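Local coordinates for hypothetical protein (Neisseria meningitidis Z2491, PDB 2F46) that probably acts as a phosphatase of the nonclassical, eukaryotic-like kind, at residues L24-Q29 with A140-E145; E36-L41 with P104-C109; H77-T82 with S116-F121; E132-A137 with E149-A154. All blocks are in the same frame, centred on the assembly; numbering follows the deposited sequence. Where two conformers were deposited one is given.

Contact 1: residues L24-Q29 with A140-E145; sequences LYISPQ and AGVNLE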
loop_
_atom_site.group_PDB
_atom_site.type_symbol
_atom_site.label_atom_id
_atom_site.label_comp_id
_atom_site.label_asym_id
_atom_site.label_seq_id
_atom_site.Cartn_x
_atom_site.Cartn_y
_atom_site.Cartn_z
ATOM N N LEU A 24 -3.835 4.439 7.303
ATOM C CA LEU A 24 -3.187 3.603 6.287
ATOM C C LEU A 24 -2.070 2.710 6.857
ATOM O O LEU A 24 -1.073 3.226 7.383
ATOM C CB LEU A 24 -2.604 4.495 5.222
ATOM C CG LEU A 24 -1.883 3.769 4.068
ATOM C CD1 LEU A 24 -2.851 2.856 3.303
ATOM C CD2 LEU A 24 -1.211 4.732 3.104
ATOM N N TYR A 25 -2.257 1.414 6.774
ATOM C CA TYR A 25 -1.210 0.392 7.011
ATOM C C TYR A 25 -0.693 -0.091 5.662
ATOM O O TYR A 25 -1.432 -0.083 4.650
ATOM C CB TYR A 25 -1.793 -0.802 7.708
ATOM C CG TYR A 25 -2.256 -0.570 9.129
ATOM C CD1 TYR A 25 -3.470 0.012 9.392
ATOM C CD2 TYR A 25 -1.444 -0.911 10.200
ATOM C CE1 TYR A 25 -3.894 0.236 10.699
ATOM C CE2 TYR A 25 -1.861 -0.694 11.516
ATOM C CZ TYR A 25 -3.083 -0.120 11.742
ATOM O OH TYR A 25 -3.537 0.098 13.029
ATOM N N ILE A 26 0.582 -0.474 5.629
ATOM C CA ILE A 26 1.144 -1.142 4.445
ATOM C C ILE A 26 1.716 -2.511 4.859
ATOM O O ILE A 26 1.903 -2.810 6.044
ATOM C CB ILE A 26 2.197 -0.306 3.757
ATOM C CG1 ILE A 26 3.434 -0.073 4.647
ATOM C CG2 ILE A 26 1.583 0.971 3.236
ATOM C CD1 ILE A 26 4.551 0.608 3.977
ATOM N N SER A 27 1.931 -3.363 3.888
ATOM C CA SER A 27 2.463 -4.699 4.143
ATOM C C SER A 27 3.087 -5.275 2.888
ATOM O O SER A 27 2.707 -4.893 1.753
ATOM C CB SER A 27 1.328 -5.609 4.571
ATOM O OG SER A 27 1.671 -6.975 4.687
ATOM N N PRO A 28 3.999 -6.250 3.046
ATOM C CA PRO A 28 4.371 -7.139 1.996
ATOM C C PRO A 28 3.241 -8.085 1.638
ATOM O O PRO A 28 2.122 -8.036 2.215
ATOM C CB PRO A 28 5.558 -7.923 2.578
ATOM C CG PRO A 28 5.471 -7.748 3.984
ATOM C CD PRO A 28 4.701 -6.549 4.300
ATOM N N GLN A 29 3.474 -8.983 0.697
ATOM C CA GLN A 29 2.410 -9.833 0.168
ATOM C C GLN A 29 1.599 -10.542 1.238
ATOM O O GLN A 29 2.170 -11.230 2.100
ATOM C CB GLN A 29 3.006 -10.878 -0.761
ATOM C CG GLN A 29 2.060 -11.874 -1.307
ATOM C CD GLN A 29 1.045 -11.277 -2.242
ATOM O OE1 GLN A 29 1.417 -10.515 -3.164
ATOM N NE2 GLN A 29 -0.240 -11.607 -2.047
ATOM N N ALA A 140 7.517 2.460 8.484
ATOM C CA ALA A 140 6.637 1.368 8.127
ATOM C C ALA A 140 7.316 0.183 7.445
ATOM O O ALA A 140 6.627 -0.695 6.862
ATOM C CB ALA A 140 5.542 1.867 7.265
ATOM N N GLY A 141 8.643 0.077 7.622
ATOM C CA GLY A 141 9.337 -1.095 7.230
ATOM C C GLY A 141 9.830 -1.092 5.786
ATOM O O GLY A 141 10.312 -2.121 5.321
ATOM N N VAL A 142 9.768 0.061 5.126
ATOM C CA VAL A 142 10.086 0.115 3.693
ATOM C C VAL A 142 11.132 1.187 3.433
ATOM O O VAL A 142 10.959 2.366 3.771
ATOM C CB VAL A 142 8.796 0.408 2.872
ATOM C CG1 VAL A 142 9.118 0.659 1.420
ATOM C CG2 VAL A 142 7.851 -0.745 2.928
ATOM N N ASN A 143 12.216 0.811 2.745
ATOM C CA ASN A 143 13.275 1.728 2.398
ATOM C C ASN A 143 13.056 2.299 0.992
ATOM O O ASN A 143 13.085 1.560 -0.001
ATOM C CB ASN A 143 14.619 0.974 2.429
ATOM C CG ASN A 143 15.804 1.896 2.343
ATOM O OD1 ASN A 143 15.699 3.037 1.915
ATOM N ND2 ASN A 143 16.956 1.413 2.799
ATOM N N LEU A 144 12.808 3.609 0.906
ATOM C CA LEU A 144 12.619 4.286 -0.384
ATOM C C LEU A 144 13.843 5.093 -0.831
ATOM O O LEU A 144 13.739 5.923 -1.740
ATOM C CB LEU A 144 11.425 5.249 -0.321
ATOM C CG LEU A 144 10.087 4.560 -0.099
ATOM C CD1 LEU A 144 8.986 5.636 -0.033
ATOM C CD2 LEU A 144 9.790 3.519 -1.197
ATOM N N GLU A 145 15.010 4.827 -0.243
ATOM C CA GLU A 145 16.212 5.612 -0.558
ATOM C C GLU A 145 16.581 5.555 -2.048
ATOM O O GLU A 145 17.053 6.546 -2.617
ATOM C CB GLU A 145 17.388 5.163 0.315
ATOM C CG GLU A 145 17.384 5.766 1.739
ATOM C CD GLU A 145 17.837 7.229 1.785
ATOM O OE1 GLU A 145 18.333 7.754 0.766
ATOM O OE2 GLU A 145 17.706 7.864 2.847
#
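Next to Ile26, the residue of 24-29 that reaches across to Ala140 and Val142, the hydroxyl Ser27 OG donates to Pro28 O over 2.7 Å. The donor stands 18° from the carbonyl plane. This bond pins the end of the strand on the side facing away from 140-145, while the contact itself is wholly apolar. Ile26 carries it with one branch. CG1 is lodged between the backbone N and the carbonyl carbon (chi1 64°), and the extended chi2 of 174° pushes CD1 straight out toward the loop. There Ile26 CD1 meets two methyls in directions roughly at right angles, 3.7 Å from Ala140 CB and 3.7 Å from Val142 CG2. Ser116 and Cys115 of helix 113-125 adjoin the same isoleucine, so the branch is buried. The receiving loop is anchored to the helix it leaves and by its own turn: Gly141, with positive phi, is the C-prime residue where helix 130-139 stops, with Val142 N bonded to Ala137 O and Gly141 N to Gln138 O. Farther on, Asn143 OD1 takes Glu145 N at 2.9 Å in an Asx turn. An inner strand of the mixed sheet thus meets a helix C-terminus closed by a Schellman motif.

Contact 2: residues E36-L41 with P104-C109; sequences EQIAQL and PVLAYC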
loop_
_atom_site.group_PDB
_atom_site.type_symbol
_atom_site.label_atom_id
_atom_site.label_comp_id
_atom_site.label_asym_id
_atom_site.label_seq_id
_atom_site.Cartn_x
_atom_site.Cartn_y
_atom_site.Cartn_z
ATOM N N GLU A 36 -5.990 -13.356 10.758
ATOM C CA GLU A 36 -6.113 -13.064 12.190
ATOM C C GLU A 36 -5.668 -11.661 12.537
ATOM O O GLU A 36 -6.372 -10.938 13.229
ATOM C CB GLU A 36 -5.305 -14.049 13.041
ATOM C CG GLU A 36 -6.137 -15.148 13.682
ATOM N N GLN A 37 -4.481 -11.269 12.081
ATOM C CA GLN A 37 -3.972 -9.976 12.447
ATOM C C GLN A 37 -4.799 -8.860 11.801
ATOM O O GLN A 37 -4.996 -7.801 12.388
ATOM C CB GLN A 37 -2.493 -9.836 12.082
ATOM C CG GLN A 37 -1.927 -8.483 12.495
ATOM C CD GLN A 37 -0.485 -8.237 12.069
ATOM O OE1 GLN A 37 0.093 -8.995 11.266
ATOM N NE2 GLN A 37 0.087 -7.172 12.594
ATOM N N ILE A 38 -5.234 -9.112 10.566
ATOM C CA ILE A 38 -6.041 -8.137 9.843
ATOM C C ILE A 38 -7.348 -7.871 10.588
ATOM O O ILE A 38 -7.743 -6.714 10.731
ATOM C CB ILE A 38 -6.237 -8.608 8.394
ATOM C CG1 ILE A 38 -4.938 -8.315 7.638
ATOM C CG2 ILE A 38 -7.373 -7.896 7.694
ATOM C CD1 ILE A 38 -4.826 -8.920 6.246
ATOM N N ALA A 39 -7.963 -8.944 11.084
ATOM C CA ALA A 39 -9.214 -8.829 11.856
ATOM C C ALA A 39 -8.970 -8.064 13.153
ATOM O O ALA A 39 -9.770 -7.198 13.548
ATOM C CB ALA A 39 -9.771 -10.176 12.136
ATOM N N GLN A 40 -7.840 -8.348 13.790
ATOM C CA GLN A 40 -7.468 -7.682 15.052
ATOM C C GLN A 40 -7.255 -6.191 14.904
ATOM O O GLN A 40 -7.574 -5.415 15.796
ATOM C CB GLN A 40 -6.219 -8.325 15.654
ATOM C CG GLN A 40 -5.654 -7.606 16.890
ATOM C CD GLN A 40 -4.491 -6.640 16.578
ATOM O OE1 GLN A 40 -3.566 -6.978 15.825
ATOM N NE2 GLN A 40 -4.522 -5.447 17.191
ATOM N N LEU A 41 -6.676 -5.777 13.772
ATOM C CA LEU A 41 -6.481 -4.389 13.481
ATOM C C LEU A 41 -7.762 -3.708 12.992
ATOM O O LEU A 41 -7.784 -2.496 12.915
ATOM C CB LEU A 41 -5.430 -4.241 12.380
ATOM C CG LEU A 41 -3.989 -4.519 12.764
ATOM C CD1 LEU A 41 -3.111 -4.596 11.496
ATOM C CD2 LEU A 41 -3.490 -3.459 13.709
ATOM N N PRO A 104 -9.693 1.602 8.982
ATOM C CA PRO A 104 -8.417 1.801 8.320
ATOM C C PRO A 104 -8.276 1.025 7.007
ATOM O O PRO A 104 -8.946 0.007 6.808
ATOM C CB PRO A 104 -7.386 1.285 9.357
ATOM C CG PRO A 104 -8.094 0.449 10.270
ATOM C CD PRO A 104 -9.561 0.749 10.174
ATOM N N VAL A 105 -7.335 1.506 6.188
ATOM C CA VAL A 105 -6.973 0.899 4.899
ATOM C C VAL A 105 -5.673 0.129 5.095
ATOM O O VAL A 105 -4.783 0.608 5.798
ATOM C CB VAL A 105 -6.764 1.967 3.801
ATOM C CG1 VAL A 105 -6.385 1.293 2.509
ATOM C CG2 VAL A 105 -8.030 2.843 3.603
ATOM N N LEU A 106 -5.561 -1.055 4.496
ATOM C CA LEU A 106 -4.295 -1.765 4.364
ATOM C C LEU A 106 -3.975 -1.871 2.873
ATOM O O LEU A 106 -4.755 -2.488 2.115
ATOM C CB LEU A 106 -4.406 -3.170 4.949
ATOM C CG LEU A 106 -3.221 -4.123 4.773
ATOM C CD1 LEU A 106 -1.946 -3.571 5.207
ATOM C CD2 LEU A 106 -3.545 -5.412 5.537
ATOM N N ALA A 107 -2.835 -1.342 2.484
ATOM C CA ALA A 107 -2.323 -1.492 1.119
ATOM C C ALA A 107 -1.147 -2.441 1.106
ATOM O O ALA A 107 -0.310 -2.411 2.013
ATOM C CB ALA A 107 -1.939 -0.167 0.522
ATOM N N TYR A 108 -1.071 -3.308 0.103
ATOM C CA TYR A 108 0.073 -4.222 0.008
ATOM C C TYR A 108 0.600 -4.387 -1.430
ATOM O O TYR A 108 -0.120 -4.107 -2.408
ATOM C CB TYR A 108 -0.234 -5.622 0.559
ATOM C CG TYR A 108 -1.119 -6.511 -0.298
ATOM C CD1 TYR A 108 -2.481 -6.458 -0.214
ATOM C CD2 TYR A 108 -0.568 -7.437 -1.183
ATOM C CE1 TYR A 108 -3.310 -7.308 -0.942
ATOM C CE2 TYR A 108 -1.376 -8.293 -1.909
ATOM C CZ TYR A 108 -2.753 -8.211 -1.820
ATOM O OH TYR A 108 -3.532 -9.051 -2.574
ATOM N N CYS A 109 1.864 -4.763 -1.550
ATOM C CA CYS A 109 2.356 -5.213 -2.826
ATOM C C CYS A 109 3.238 -6.388 -2.454
ATOM O O CYS A 109 2.956 -7.126 -1.501
ATOM C CB CYS A 109 3.019 -4.075 -3.635
ATOM S SG CYS A 109 4.716 -3.590 -3.243
#
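Ile38 and Leu106 meet at about a right angle where helix 35-41 lies over one face of the central mixed sheet, a helix-on-sheet layer consistent with the alpha/beta fold of Cys-dependent phosphatases. Leu106 sends its side chain from strand 105-108 toward the helix, with CG anti to the backbone N (chi1 174°), and presents CD2 as its forward methyl. Ile38 starts out obliquely from the helix, yet its longer branch bends inward and lies across that methyl: Leu106 CD2 is 3.8 Å from Ile38 CD1, and Ile38 CG1 stands equally far from it. Two consecutive carbons of the isoleucine therefore share one methyl of the leucine, and the two side chains cross rather than run alongside each other. The backbones stay well apart, with Ile38 CA and Leu106 CA separated by 8.6 Å. Leu68 of helix 61-68 also packs on Ile38, and Tyr25 of the adjacent strand touches Leu106, Leu41 and Pro104, filling in around the crossing. At the other end the fit is slacker. The side chain of Leu41 points toward the strand but stops short of it, so Leu41 makes its touch through the backbone. The partner is the ring of Pro104, which follows a cis peptide bond and faces the helix: its CG lies 4.0 Å from Leu41 O.

Contact 3: residues H77-T82 with S116-F121; sequences HHQPVT and SLLWGF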
loop_
_atom_site.group_PDB
_atom_site.type_symbol
_atom_site.label_atom_id
_atom_site.label_comp_id
_atom_site.label_asym_id
_atom_site.label_seq_id
_atom_site.Cartn_x
_atom_site.Cartn_y
_atom_site.Cartn_z
ATOM N N HIS A 77 -9.849 -3.244 -3.435
ATOM C CA HIS A 77 -9.481 -2.582 -4.677
ATOM C C HIS A 77 -8.208 -3.185 -5.197
ATOM O O HIS A 77 -7.203 -3.197 -4.506
ATOM C CB HIS A 77 -9.287 -1.076 -4.472
ATOM C CG HIS A 77 -10.471 -0.403 -3.892
ATOM N ND1 HIS A 77 -11.632 -0.194 -4.598
ATOM C CD2 HIS A 77 -10.713 0.044 -2.637
ATOM C CE1 HIS A 77 -12.516 0.404 -3.824
ATOM N NE2 HIS A 77 -11.993 0.554 -2.622
ATOM N N HIS A 78 -8.207 -3.623 -6.453
ATOM C CA HIS A 78 -7.013 -4.056 -7.145
ATOM C C HIS A 78 -6.481 -2.948 -8.052
ATOM O O HIS A 78 -7.108 -2.571 -9.065
ATOM C CB HIS A 78 -7.277 -5.318 -7.964
ATOM C CG HIS A 78 -6.043 -6.064 -8.331
ATOM N ND1 HIS A 78 -6.066 -7.192 -9.142
ATOM C CD2 HIS A 78 -4.748 -5.860 -8.024
ATOM C CE1 HIS A 78 -4.836 -7.631 -9.309
ATOM N NE2 HIS A 78 -4.016 -6.845 -8.628
ATOM N N GLN A 79 -5.360 -2.353 -7.619
ATOM C CA GLN A 79 -4.787 -1.206 -8.286
ATOM C C GLN A 79 -3.356 -1.573 -8.622
ATOM O O GLN A 79 -2.386 -1.042 -8.062
ATOM C CB GLN A 79 -4.880 0.058 -7.419
ATOM C CG GLN A 79 -4.363 1.283 -8.208
ATOM C CD GLN A 79 -3.794 2.436 -7.408
ATOM O OE1 GLN A 79 -3.771 2.424 -6.153
ATOM N NE2 GLN A 79 -3.301 3.443 -8.134
ATOM N N PRO A 80 -3.173 -2.499 -9.558
ATOM C CA PRO A 80 -1.845 -2.980 -9.842
ATOM C C PRO A 80 -0.958 -1.900 -10.510
ATOM O O PRO A 80 -1.408 -1.156 -11.391
ATOM C CB PRO A 80 -2.105 -4.159 -10.780
ATOM C CG PRO A 80 -3.320 -3.770 -11.461
ATOM C CD PRO A 80 -4.171 -3.107 -10.460
ATOM N N VAL A 81 0.283 -1.813 -10.036
ATOM C CA VAL A 81 1.321 -1.002 -10.657
ATOM C C VAL A 81 2.651 -1.733 -10.593
ATOM O O VAL A 81 2.820 -2.720 -9.860
ATOM C CB VAL A 81 1.464 0.369 -9.971
ATOM C CG1 VAL A 81 0.110 1.116 -9.922
ATOM C CG2 VAL A 81 2.028 0.213 -8.554
ATOM N N THR A 82 3.638 -1.242 -11.328
ATOM C CA THR A 82 5.029 -1.550 -11.056
ATOM C C THR A 82 5.744 -0.274 -10.605
ATOM O O THR A 82 5.352 0.844 -10.985
ATOM C CB THR A 82 5.755 -2.179 -12.258
ATOM O OG1 THR A 82 5.848 -1.194 -13.270
ATOM C CG2 THR A 82 4.993 -3.399 -12.768
ATOM N N SER A 116 4.059 2.490 -0.634
ATOM C CA SER A 116 4.778 3.578 -0.002
ATOM C C SER A 116 5.131 4.658 -1.019
ATOM O O SER A 116 5.137 5.855 -0.713
ATOM C CB SER A 116 6.009 3.044 0.722
ATOM O OG SER A 116 5.667 2.096 1.712
ATOM N N LEU A 117 5.422 4.261 -2.249
ATOM C CA LEU A 117 5.676 5.246 -3.303
ATOM C C LEU A 117 4.414 5.992 -3.727
ATOM O O LEU A 117 4.447 7.218 -3.967
ATOM C CB LEU A 117 6.279 4.584 -4.513
ATOM C CG LEU A 117 7.733 4.203 -4.416
ATOM C CD1 LEU A 117 8.134 3.378 -5.588
ATOM C CD2 LEU A 117 8.614 5.420 -4.375
ATOM N N LEU A 118 3.301 5.303 -3.877
ATOM C CA LEU A 118 2.068 5.981 -4.238
ATOM C C LEU A 118 1.718 7.034 -3.178
ATOM O O LEU A 118 1.330 8.169 -3.520
ATOM C CB LEU A 118 0.935 4.969 -4.425
ATOM C CG LEU A 118 1.116 4.078 -5.663
ATOM C CD1 LEU A 118 0.180 2.894 -5.562
ATOM C CD2 LEU A 118 0.861 4.846 -6.965
ATOM N N TRP A 119 1.848 6.659 -1.906
ATOM C CA TRP A 119 1.662 7.568 -0.763
ATOM C C TRP A 119 2.675 8.686 -0.850
ATOM O O TRP A 119 2.338 9.883 -0.819
ATOM C CB TRP A 119 1.816 6.800 0.545
ATOM C CG TRP A 119 1.772 7.604 1.759
ATOM C CD1 TRP A 119 0.661 7.954 2.460
ATOM C CD2 TRP A 119 2.883 8.116 2.467
ATOM N NE1 TRP A 119 1.025 8.729 3.546
ATOM C CE2 TRP A 119 2.387 8.834 3.572
ATOM C CE3 TRP A 119 4.267 8.067 2.250
ATOM C CZ2 TRP A 119 3.215 9.466 4.479
ATOM C CZ3 TRP A 119 5.096 8.686 3.169
ATOM C CH2 TRP A 119 4.565 9.406 4.241
ATOM N N GLY A 120 3.930 8.321 -1.041
ATOM C CA GLY A 120 5.038 9.288 -0.952
ATOM C C GLY A 120 5.060 10.308 -2.067
ATOM O O GLY A 120 5.387 11.460 -1.830
ATOM N N PHE A 121 4.754 9.942 -3.296
ATOM C CA PHE A 121 4.663 10.907 -4.404
ATOM C C PHE A 121 3.606 11.989 -4.126
ATOM O O PHE A 121 3.779 13.172 -4.516
ATOM C CB PHE A 121 4.330 10.201 -5.717
ATOM C CG PHE A 121 5.475 9.489 -6.337
ATOM C CD1 PHE A 121 6.671 10.102 -6.519
ATOM C CD2 PHE A 121 5.334 8.166 -6.765
ATOM C CE1 PHE A 121 7.715 9.408 -7.114
ATOM C CE2 PHE A 121 6.365 7.498 -7.365
ATOM C CZ PHE A 121 7.529 8.075 -7.519
#
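Leu118 of helix 113-125 turns one methyl toward Gln79 and Val81, which follow the edge strand 75-78. The helix comes directly after the loop that succeeds strand 105-108, the place of the phosphate-binding loop in Cys-dependent phosphatases, so this contact joins the sheet's outer edge to the helix behind that loop. Leu118 holds CG anti to its carbonyl carbon (chi1 -69°), and from there CD1 is the atom that reaches out. Gln79 comes from the opposite direction. Its CG is anti to the backbone N, the chain beyond stays extended, and chi3 near 0° turns OE1 back to the side of CB. As a result the amide oxygen is the nearer of its two polar atoms to the leucine methyl: Gln79 OE1 and Leu118 CD1 lie 4.0 Å apart, a van der Waals approach. The amide's polar work is done elsewhere, Gln79 NE2 bonding to Asp90 O of helix 88-99. Val81 meets the same methyl more loosely with CG2, the branch set between its backbone N and carbonyl carbon. Its main chain is tied to the region too, since Val81 O accepts from Arg114 NH1. One turn of the helix is closed by Gly120 N bonding to Ser116 O at 2.8 Å, and that oxygen also lies in plane at the edge of the Trp119 ring. On the apolar side, Val81 CG2 is 4.4 Å from Leu118 CD1.

Contact 4: residues E132-A137 with E149-A154; sequences EIIRRA and ERLDNA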
loop_
_atom_site.group_PDB
_atom_site.type_symbol
_atom_site.label_atom_id
_atom_site.label_comp_id
_atom_site.label_asym_id
_atom_site.label_seq_id
_atom_site.Cartn_x
_atom_site.Cartn_y
_atom_site.Cartn_z
ATOM N N GLU A 132 11.751 13.414 4.976
ATOM C CA GLU A 132 10.628 13.053 5.851
ATOM C C GLU A 132 9.794 11.936 5.230
ATOM O O GLU A 132 9.434 11.004 5.914
ATOM C CB GLU A 132 9.756 14.268 6.183
ATOM C CG GLU A 132 8.595 13.985 7.132
ATOM C CD GLU A 132 9.021 13.677 8.572
ATOM O OE1 GLU A 132 10.247 13.657 8.894
ATOM O OE2 GLU A 132 8.113 13.453 9.404
ATOM N N ILE A 133 9.537 12.030 3.936
ATOM C CA ILE A 133 8.838 10.923 3.206
ATOM C C ILE A 133 9.588 9.606 3.464
ATOM O O ILE A 133 9.031 8.574 3.872
ATOM C CB ILE A 133 8.737 11.226 1.709
ATOM C CG1 ILE A 133 7.925 12.499 1.483
ATOM C CG2 ILE A 133 8.088 10.054 0.954
ATOM C CD1 ILE A 133 7.941 13.017 0.079
ATOM N N ILE A 134 10.896 9.653 3.227
ATOM C CA ILE A 134 11.713 8.476 3.388
ATOM C C ILE A 134 11.748 7.964 4.842
ATOM O O ILE A 134 11.662 6.792 5.101
ATOM C CB ILE A 134 13.132 8.729 2.784
ATOM C CG1 ILE A 134 12.978 8.903 1.268
ATOM C CG2 ILE A 134 14.111 7.585 3.101
ATOM C CD1 ILE A 134 14.280 9.314 0.560
ATOM N N ARG A 135 11.844 8.884 5.788
ATOM C CA ARG A 135 11.846 8.506 7.188
ATOM C C ARG A 135 10.519 7.838 7.563
ATOM O O ARG A 135 10.505 6.824 8.195
ATOM C CB ARG A 135 12.098 9.725 8.074
ATOM C CG ARG A 135 12.002 9.406 9.569
ATOM C CD ARG A 135 11.940 10.668 10.458
ATOM N NE ARG A 135 10.585 11.255 10.553
ATOM C CZ ARG A 135 9.558 10.723 11.226
ATOM N NH1 ARG A 135 9.686 9.580 11.889
ATOM N NH2 ARG A 135 8.387 11.354 11.254
ATOM N N ARG A 136 9.410 8.413 7.113
ATOM C CA ARG A 136 8.078 7.846 7.436
ATOM C C ARG A 136 7.856 6.458 6.818
ATOM O O ARG A 136 7.372 5.556 7.465
ATOM C CB ARG A 136 6.981 8.822 7.046
ATOM C CG ARG A 136 6.871 9.947 8.081
ATOM C CD ARG A 136 5.866 10.867 7.651
ATOM N NE ARG A 136 5.627 11.944 8.623
ATOM C CZ ARG A 136 4.729 11.898 9.603
ATOM N NH1 ARG A 136 4.002 10.810 9.826
ATOM N NH2 ARG A 136 4.623 12.948 10.401
ATOM N N ALA A 137 8.291 6.279 5.561
ATOM C CA ALA A 137 8.146 4.960 4.956
ATOM C C ALA A 137 9.014 3.937 5.663
ATOM O O ALA A 137 8.683 2.788 5.828
ATOM C CB ALA A 137 8.480 5.027 3.451
ATOM N N GLU A 149 15.423 10.497 -5.964
ATOM C CA GLU A 149 15.380 11.444 -7.088
ATOM C C GLU A 149 13.971 11.618 -7.650
ATOM O O GLU A 149 13.532 12.748 -7.919
ATOM C CB GLU A 149 16.333 10.998 -8.186
ATOM C CG GLU A 149 17.786 11.122 -7.795
ATOM C CD GLU A 149 18.737 10.410 -8.751
ATOM O OE1 GLU A 149 18.351 10.123 -9.914
ATOM O OE2 GLU A 149 19.886 10.139 -8.327
ATOM N N ARG A 150 13.242 10.508 -7.820
ATOM C CA ARG A 150 11.870 10.583 -8.317
ATOM C C ARG A 150 10.980 11.272 -7.316
ATOM O O ARG A 150 10.055 12.014 -7.678
ATOM C CB ARG A 150 11.332 9.177 -8.630
ATOM C CG ARG A 150 11.991 8.565 -9.834
ATOM C CD ARG A 150 11.501 7.146 -10.053
ATOM N NE ARG A 150 10.083 7.093 -10.394
ATOM C CZ ARG A 150 9.369 5.965 -10.409
ATOM N NH1 ARG A 150 9.944 4.813 -10.109
ATOM N NH2 ARG A 150 8.075 6.008 -10.735
ATOM N N LEU A 151 11.222 11.027 -6.030
ATOM C CA LEU A 151 10.405 11.695 -5.033
ATOM C C LEU A 151 10.604 13.216 -5.107
ATOM O O LEU A 151 9.640 13.995 -5.041
ATOM C CB LEU A 151 10.695 11.156 -3.644
ATOM C CG LEU A 151 10.134 9.746 -3.384
ATOM C CD1 LEU A 151 10.757 9.159 -2.161
ATOM C CD2 LEU A 151 8.619 9.756 -3.239
ATOM N N ASP A 152 11.851 13.609 -5.248
ATOM C CA ASP A 152 12.175 15.028 -5.303
ATOM C C ASP A 152 11.453 15.661 -6.479
ATOM O O ASP A 152 10.831 16.716 -6.330
ATOM C CB ASP A 152 13.667 15.218 -5.412
ATOM C CG ASP A 152 14.066 16.689 -5.367
ATOM O OD1 ASP A 152 13.640 17.394 -4.421
ATOM O OD2 ASP A 152 14.790 17.120 -6.286
ATOM N N ASN A 153 11.492 15.008 -7.635
ATOM C CA ASN A 153 10.829 15.527 -8.842
ATOM C C ASN A 153 9.312 15.610 -8.791
ATOM O O ASN A 153 8.693 16.275 -9.639
ATOM C CB ASN A 153 11.294 14.746 -10.062
ATOM C CG ASN A 153 12.779 14.868 -10.275
ATOM O OD1 ASN A 153 13.405 15.750 -9.710
ATOM N ND2 ASN A 153 13.358 13.973 -11.074
ATOM N N ALA A 154 8.703 14.980 -7.793
ATOM C CA ALA A 154 7.255 15.111 -7.594
ATOM C C ALA A 154 6.891 16.346 -6.759
ATOM O O ALA A 154 5.703 16.670 -6.631
ATOM C CB ALA A 154 6.689 13.848 -6.951
#
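Leu151 pushes CD1 against two successive isoleucines, Ile133 and Ile134, where helix 148-153 packs on helix 130-139. This is plain helix-on-helix packing at the C-terminal end of the chain. The closer side is buried and wholly apolar. Leu151, with CG anti to its carbonyl carbon (chi1 -73°), offers a single methyl that touches different branches of its two neighbours. Ile134 gives its longer branch, CG1 coming within 4.1 Å of Leu151 CD1. Ile133 gives its short branch: CG2, anti to the backbone N, stands 4.2 Å from Leu151 CD1. Both isoleucines cross the leucine at a slant, and Phe121 of helix 113-125 and Val130 also touch it. The nearest CA atoms, of Ile133 and Leu151, are 8.4 Å apart.

On helix 130-139 the more open side is charged and belongs to that helix alone. Glu132 and Arg135 were both modelled in two conformers, so their pairing is one alternative, to be read with reserve. In it the carboxylate of Glu132 is met side-on by Arg135, with NE going to OE1 and NH2 to OE2. Both nitrogens approach from above the carboxylate plane, while the oxygens lie close to the guanidinium plane. Arg136, whose side chain also packs on Trp119, adds a weak bond from NE to Glu132 OE2 at 3.0 Å. The straighter link in that conformer is Arg135 NE to Glu132 OE1, 2.9 Å long with an N-H...O angle of 171°.

From the N terminus, strand 24-27 opens contact 1, whose loop stays unclosed until 140-145. Contacts 2 and 3 both begin and end within that span. Helix 35-41 opens contact 2 and residues 77-82 open contact 3 before strand 105-108 closes the former and helix 113-125 the latter, so these two cross. Contact 4 opens at 132-137, still inside the long loop, and closes at 149-154 beyond it, crossing contact 1. Strands 24-27 and 105-108 are sheet neighbours bonded through Tyr25, which couples contacts 1 and 2. Helix 113-125 touches contacts 1 and 4, so the C-terminal helices are tied through it to the sheet.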